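Long-range contacts in putative pyrazinamidase/nicotinamidase (Streptococcus mutans, PDB 3S2S), which probably hydrolyses nicotinamide and pyrazinamide to the free acids, as a zinc-binding member of the isochorismatase family of cysteine hydrolases: residues L39-Y44 against I82-D87; D43-F48 against R113-A118. All blocks are in the same frame, centred on the assembly; numbering follows the deposited sequence.

Contact 1: residues L39-Y44 against I82-D87. With ZN (zinc ion), chain E; CAD (cacodylic acid), chain F.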
loop_
_atom_site.group_PDB
_atom_site.type_symbol
_atom_site.label_atom_id
_atom_site.label_comp_id
_atom_site.label_asym_id
_atom_site.label_seq_id
_atom_site.Cartn_x
_atom_site.Cartn_y
_atom_site.Cartn_z
ATOM N N LEU A 39 11.467 1.477 18.125
ATOM C CA LEU A 39 10.568 0.933 19.124
ATOM C C LEU A 39 9.185 1.537 18.893
ATOM O O LEU A 39 9.052 2.751 18.770
ATOM C CB LEU A 39 11.100 1.203 20.546
ATOM C CG LEU A 39 10.183 0.564 21.598
ATOM C CD1 LEU A 39 11.000 -0.095 22.710
ATOM C CD2 LEU A 39 9.115 1.531 22.115
ATOM N N ILE A 40 8.171 0.678 18.782
ATOM C CA ILE A 40 6.797 1.143 18.547
ATOM C C ILE A 40 6.046 1.025 19.865
ATOM O O ILE A 40 6.039 -0.043 20.454
ATOM C CB ILE A 40 6.070 0.316 17.446
ATOM C CG1 ILE A 40 6.969 0.074 16.229
ATOM C CG2 ILE A 40 4.780 1.040 16.990
ATOM C CD1 ILE A 40 7.546 1.344 15.611
ATOM N N SER A 41 5.461 2.133 20.341
ATOM C CA SER A 41 4.730 2.167 21.616
ATOM C C SER A 41 3.251 2.240 21.300
ATOM O O SER A 41 2.736 3.295 20.904
ATOM C CB SER A 41 5.161 3.364 22.466
ATOM O OG SER A 41 4.573 3.303 23.765
ATOM N N ILE A 42 2.569 1.108 21.437
ATOM C CA ILE A 42 1.221 1.002 20.878
ATOM C C ILE A 42 0.134 1.174 21.936
ATOM O O ILE A 42 -0.028 0.329 22.814
ATOM C CB ILE A 42 1.034 -0.339 20.166
ATOM C CG1 ILE A 42 2.151 -0.553 19.135
ATOM C CG2 ILE A 42 -0.362 -0.438 19.496
ATOM C CD1 ILE A 42 2.113 -1.945 18.535
ATOM N N ASP A 43 -0.591 2.290 21.851
ATOM C CA ASP A 43 -1.841 2.500 22.618
ATOM C C ASP A 43 -1.764 2.347 24.114
ATOM O O ASP A 43 -2.751 1.937 24.728
ATOM C CB ASP A 43 -2.950 1.571 22.096
ATOM C CG ASP A 43 -3.533 2.044 20.766
ATOM O OD1 ASP A 43 -3.554 3.263 20.563
ATOM O OD2 ASP A 43 -3.990 1.191 19.975
ATOM N N TYR A 44 -0.625 2.670 24.715
ATOM C CA TYR A 44 -0.507 2.522 26.164
ATOM C C TYR A 44 -1.091 3.737 26.880
ATOM O O TYR A 44 -0.382 4.515 27.547
ATOM C CB TYR A 44 0.940 2.222 26.592
ATOM C CG TYR A 44 0.965 1.583 27.956
ATOM C CD1 TYR A 44 0.522 0.270 28.128
ATOM C CD2 TYR A 44 1.386 2.302 29.071
ATOM C CE1 TYR A 44 0.503 -0.316 29.403
ATOM C CE2 TYR A 44 1.382 1.722 30.349
ATOM C CZ TYR A 44 0.943 0.417 30.494
ATOM O OH TYR A 44 0.923 -0.142 31.764
ATOM N N ILE A 82 11.770 6.228 18.447
ATOM C CA ILE A 82 10.629 5.852 19.282
ATOM C C ILE A 82 9.359 6.406 18.668
ATOM O O ILE A 82 9.280 7.611 18.422
ATOM C CB ILE A 82 10.738 6.470 20.694
ATOM C CG1 ILE A 82 12.110 6.207 21.344
ATOM C CG2 ILE A 82 9.564 5.991 21.579
ATOM C CD1 ILE A 82 12.434 4.727 21.601
ATOM N N PHE A 83 8.383 5.538 18.388
ATOM C CA PHE A 83 7.126 5.969 17.761
ATOM C C PHE A 83 5.944 5.635 18.657
ATOM O O PHE A 83 5.642 4.456 18.871
ATOM C CB PHE A 83 6.921 5.260 16.416
ATOM C CG PHE A 83 7.888 5.693 15.350
ATOM C CD1 PHE A 83 7.516 6.673 14.430
ATOM C CD2 PHE A 83 9.163 5.138 15.267
ATOM C CE1 PHE A 83 8.399 7.100 13.436
ATOM C CE2 PHE A 83 10.051 5.556 14.262
ATOM C CZ PHE A 83 9.671 6.528 13.357
ATOM N N PHE A 84 5.284 6.661 19.187
ATOM C CA PHE A 84 4.025 6.470 19.913
ATOM C C PHE A 84 2.892 6.441 18.896
ATOM O O PHE A 84 2.636 7.439 18.225
ATOM C CB PHE A 84 3.810 7.579 20.952
ATOM C CG PHE A 84 4.806 7.517 22.084
ATOM C CD1 PHE A 84 4.546 6.741 23.193
ATOM C CD2 PHE A 84 6.008 8.203 22.010
ATOM C CE1 PHE A 84 5.453 6.652 24.220
ATOM C CE2 PHE A 84 6.936 8.124 23.039
ATOM C CZ PHE A 84 6.643 7.347 24.161
ATOM N N THR A 85 2.226 5.296 18.773
ATOM C CA THR A 85 1.210 5.147 17.728
ATOM C C THR A 85 -0.098 4.917 18.461
ATOM O O THR A 85 -0.313 3.877 19.090
ATOM C CB THR A 85 1.569 4.000 16.771
ATOM O OG1 THR A 85 1.630 2.762 17.498
ATOM C CG2 THR A 85 2.914 4.299 16.112
ATOM N N ILE A 86 -0.947 5.939 18.416
ATOM C CA ILE A 86 -2.013 6.078 19.397
ATOM C C ILE A 86 -3.365 6.299 18.753
ATOM O O ILE A 86 -3.570 7.280 18.035
ATOM C CB ILE A 86 -1.749 7.296 20.319
ATOM C CG1 ILE A 86 -0.331 7.241 20.903
ATOM C CG2 ILE A 86 -2.821 7.405 21.409
ATOM C CD1 ILE A 86 -0.067 6.072 21.883
ATOM N N ASP A 87 -4.296 5.399 19.068
ATOM C CA ASP A 87 -5.676 5.522 18.619
ATOM C C ASP A 87 -6.183 6.938 18.897
ATOM O O ASP A 87 -5.994 7.475 19.994
ATOM C CB ASP A 87 -6.527 4.569 19.441
ATOM C CG ASP A 87 -7.179 3.490 18.626
ATOM O OD1 ASP A 87 -6.698 3.138 17.507
ATOM O OD2 ASP A 87 -8.175 2.962 19.158
HETATM ZN ZN ZN E . -9.889 2.092 18.494
HETATM AS AS CAD F . -5.939 -2.150 20.566
HETATM C C1 CAD F . -5.341 -0.831 21.869
HETATM C C2 CAD F . -7.911 -2.146 20.399
HETATM O O1 CAD F . -5.281 -3.630 20.790
HETATM O O HOH W 1 -8.616 1.632 16.690
HETATM O O HOH W 2 -9.231 0.174 19.187
#

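Contact 2: residues D43-F48 against R113-A118. With CAD (cacodylic acid), chain F.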
loop_
_atom_site.group_PDB
_atom_site.type_symbol
_atom_site.label_atom_id
_atom_site.label_comp_id
_atom_site.label_asym_id
_atom_site.label_seq_id
_atom_site.Cartn_x
_atom_site.Cartn_y
_atom_site.Cartn_z
ATOM N N ASP A 43 -0.591 2.290 21.851
ATOM C CA ASP A 43 -1.841 2.500 22.618
ATOM C C ASP A 43 -1.764 2.347 24.114
ATOM O O ASP A 43 -2.751 1.937 24.728
ATOM C CB ASP A 43 -2.950 1.571 22.096
ATOM C CG ASP A 43 -3.533 2.044 20.766
ATOM O OD1 ASP A 43 -3.554 3.263 20.563
ATOM O OD2 ASP A 43 -3.990 1.191 19.975
ATOM N N TYR A 44 -0.625 2.670 24.715
ATOM C CA TYR A 44 -0.507 2.522 26.164
ATOM C C TYR A 44 -1.091 3.737 26.880
ATOM O O TYR A 44 -0.382 4.515 27.547
ATOM C CB TYR A 44 0.940 2.222 26.592
ATOM C CG TYR A 44 0.965 1.583 27.956
ATOM C CD1 TYR A 44 0.522 0.270 28.128
ATOM C CD2 TYR A 44 1.386 2.302 29.071
ATOM C CE1 TYR A 44 0.503 -0.316 29.403
ATOM C CE2 TYR A 44 1.382 1.722 30.349
ATOM C CZ TYR A 44 0.943 0.417 30.494
ATOM O OH TYR A 44 0.923 -0.142 31.764
ATOM N N THR A 45 -2.402 3.912 26.718
ATOM C CA THR A 45 -3.063 5.112 27.213
ATOM C C THR A 45 -4.063 4.810 28.326
ATOM O O THR A 45 -4.425 3.655 28.593
ATOM C CB THR A 45 -3.835 5.832 26.085
ATOM O OG1 THR A 45 -4.890 4.979 25.623
ATOM C CG2 THR A 45 -2.900 6.208 24.911
ATOM N N TYR A 46 -4.520 5.874 28.976
ATOM C CA TYR A 46 -5.476 5.728 30.068
ATOM C C TYR A 46 -6.710 4.907 29.712
ATOM O O TYR A 46 -7.122 4.030 30.480
ATOM C CB TYR A 46 -5.863 7.098 30.621
ATOM C CG TYR A 46 -4.985 7.504 31.785
ATOM C CD1 TYR A 46 -3.637 7.822 31.597
ATOM C CD2 TYR A 46 -5.501 7.566 33.071
ATOM C CE1 TYR A 46 -2.824 8.178 32.661
ATOM C CE2 TYR A 46 -4.693 7.926 34.151
ATOM C CZ TYR A 46 -3.364 8.237 33.943
ATOM O OH TYR A 46 -2.574 8.596 35.025
ATOM N N ASP A 47 -7.314 5.163 28.555
ATOM C CA ASP A 47 -8.517 4.394 28.207
ATOM C C ASP A 47 -8.295 2.894 28.042
ATOM O O ASP A 47 -9.227 2.104 28.222
ATOM C CB ASP A 47 -9.215 4.960 26.966
ATOM C CG ASP A 47 -10.175 6.086 27.309
ATOM O OD1 ASP A 47 -10.619 6.160 28.484
ATOM O OD2 ASP A 47 -10.465 6.895 26.415
ATOM N N PHE A 48 -7.067 2.492 27.726
ATOM C CA PHE A 48 -6.766 1.072 27.565
ATOM C C PHE A 48 -6.158 0.405 28.795
ATOM O O PHE A 48 -6.042 -0.820 28.832
ATOM C CB PHE A 48 -5.831 0.856 26.377
ATOM C CG PHE A 48 -6.506 1.052 25.052
ATOM C CD1 PHE A 48 -7.540 0.218 24.660
ATOM C CD2 PHE A 48 -6.112 2.072 24.201
ATOM C CE1 PHE A 48 -8.171 0.396 23.420
ATOM C CE2 PHE A 48 -6.736 2.252 22.964
ATOM C CZ PHE A 48 -7.767 1.410 22.589
ATOM N N ARG A 113 -6.644 9.687 26.102
ATOM C CA ARG A 113 -5.497 9.478 25.206
ATOM C C ARG A 113 -4.160 9.761 25.889
ATOM O O ARG A 113 -3.104 9.608 25.272
ATOM C CB ARG A 113 -5.600 10.348 23.947
ATOM C CG ARG A 113 -6.824 10.093 23.114
ATOM C CD ARG A 113 -6.704 10.876 21.776
ATOM N NE ARG A 113 -5.860 10.158 20.812
ATOM C CZ ARG A 113 -4.987 10.715 19.973
ATOM N NH1 ARG A 113 -4.787 12.030 19.949
ATOM N NH2 ARG A 113 -4.299 9.941 19.140
ATOM N N ASP A 114 -4.196 10.173 27.156
ATOM C CA ASP A 114 -2.951 10.390 27.894
ATOM C C ASP A 114 -2.205 9.068 28.012
ATOM O O ASP A 114 -2.828 8.047 28.265
ATOM C CB ASP A 114 -3.225 10.878 29.315
ATOM C CG ASP A 114 -3.691 12.324 29.375
ATOM O OD1 ASP A 114 -3.612 13.035 28.357
ATOM O OD2 ASP A 114 -4.132 12.741 30.468
ATOM N N LEU A 115 -0.881 9.098 27.868
ATOM C CA LEU A 115 -0.068 7.916 28.138
ATOM C C LEU A 115 -0.130 7.539 29.624
ATOM O O LEU A 115 -0.203 8.414 30.504
ATOM C CB LEU A 115 1.382 8.167 27.732
ATOM C CG LEU A 115 1.594 8.336 26.229
ATOM C CD1 LEU A 115 2.971 8.928 25.947
ATOM C CD2 LEU A 115 1.422 6.958 25.589
ATOM N N TYR A 116 -0.091 6.238 29.903
ATOM C CA TYR A 116 -0.228 5.754 31.278
ATOM C C TYR A 116 1.136 5.450 31.886
ATOM O O TYR A 116 2.016 4.917 31.209
ATOM C CB TYR A 116 -1.111 4.510 31.281
ATOM C CG TYR A 116 -1.491 4.032 32.652
ATOM C CD1 TYR A 116 -2.636 4.505 33.269
ATOM C CD2 TYR A 116 -0.703 3.111 33.326
ATOM C CE1 TYR A 116 -2.998 4.066 34.532
ATOM C CE2 TYR A 116 -1.065 2.653 34.575
ATOM C CZ TYR A 116 -2.206 3.143 35.176
ATOM O OH TYR A 116 -2.559 2.696 36.442
ATOM N N GLY A 117 1.326 5.815 33.154
ATOM C CA GLY A 117 2.595 5.551 33.814
ATOM C C GLY A 117 3.740 6.471 33.410
ATOM O O GLY A 117 3.528 7.579 32.914
ATOM N N ALA A 118 4.966 6.006 33.621
ATOM C CA ALA A 118 6.145 6.837 33.399
ATOM C C ALA A 118 6.403 7.113 31.923
ATOM O O ALA A 118 7.192 7.986 31.590
ATOM C CB ALA A 118 7.369 6.210 34.036
HETATM AS AS CAD F . -5.939 -2.150 20.566
HETATM C C1 CAD F . -5.341 -0.831 21.869
HETATM C C2 CAD F . -7.911 -2.146 20.399
HETATM O O1 CAD F . -5.281 -3.630 20.790
HETATM O O HOH W 3 -0.308 7.214 35.065
#

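Contact 1: residues L39-Y44 against I82-D87
Ser41 is held at both its backbone N and its O by residues 82-87: its N donates to Phe83 O at 2.8 Å, and its O accepts from Thr85 N. With Phe83 N to Leu39 O and a longer bond of 3.2 Å from Asp43 N to Thr85 O, these make the regular pairing of two parallel strands. Where the backbone of 39-44 leaves the strand, the carboxylate of Asp43 carries the pairing on. Its OD1 takes Asp87 N at 2.7 Å, nearly straight (178° at the hydrogen) and close to the line of its own C-O bond. Asp43 OD2 lies 3.1 Å from the cacodylate carbon C1. Lys137 forms salt bridges with both carboxylates, to Asp43 OD2 and Asp87 OD1. Asp87 turns its other oxygen, OD2, to the zinc ion at 2.0 Å, alongside His89, Glu98 and His105.

Side-chain packing covers both faces. CD1 of Ile40 reaches CB of Phe83, while its CG2 packs on Thr85 OG1, a buried hydroxyl lacking a modelled partner. On the other face Leu39 CB meets Ile82 CD1, and the Ser41 hydroxyl OG lies 3.5 Å from Phe84 CD1.

Strand 159-165 flanks 37-42 and strand 132-137 flanks 81-87, so the pair is central in the parallel sheet, between helices 65-77 and 119-125 on the Ser41 face and helix 167-180 against Ile42.

Contact 2: residues D43-F48 against R113-A118
Tyr116 fits between two tyrosines of 43-48, and its side chain can be followed outward. CG stands anti to the backbone N (chi1 -172°), which directs the ring along the flank of Tyr44 and up to Tyr46. CB of Tyr116 lies 3.8 Å from Tyr44 O and also meets Tyr44 CE2. Beyond CG the two ring edges part company: CD2 runs beside Tyr44 CE2 and nears its OH, whereas CD1 comes down over the centre of the Tyr46 ring, 3.7 Å above its plane. The result is an edge-to-face pair, the edge of Tyr116 toward the face of Tyr46, with ring centroids 5.0 Å apart and planes at 58°.

Two backbone hydrogen bonds hold the segments around the single bridge of Thr45 with Leu115. Tyr116 N donates to Tyr44 O at 2.9 Å, tilted from the carbonyl plane, and Tyr46 N reaches Asp114 O at 2.8 Å, nearly in line with the C=O. The edge of the Tyr46 ring is met in its plane by Asp114 O and Leu115 O, the latter 3.4 Å from CE1, and a water links Tyr46 OH to Gly117 N. Thr45 lays its methyl CG2 on Arg113 O, while its hydroxyl pairs with Asn106.

Carbonyl oxygens at the ring edges, Tyr116 O beside Tyr44 and the other two beside Tyr46, face the weakly positive aromatic C-H groups. This complementarity, added to the two backbone hydrogen bonds, probably helps fix the rings' rotation just before Phe48, whose face covers cacodylate C1.

How the contacts relate
Contact 1 is wholly buried near the middle of the chain, whereas contact 2, centred about 10 Å away, is partly exposed at the end of the sheet. They share Asp43 and Tyr44, where strand 37-42 gives way to the turn before helix 46-49. Regular parallel pairing, with one carboxylate binding the zinc and another lining the ligand pocket, marks the first; an isolated bridge, tyrosine rings and a water mark the second. Arg113 joins them, its guanidinium probably hydrogen-bonded to the carbonyls of Ile86 and Asp87 and salt-bridged to Asp136, while Leu115 packs on Phe84. Both reach the cacodylate, through Asp43 in each and Phe48 in contact 2 alone.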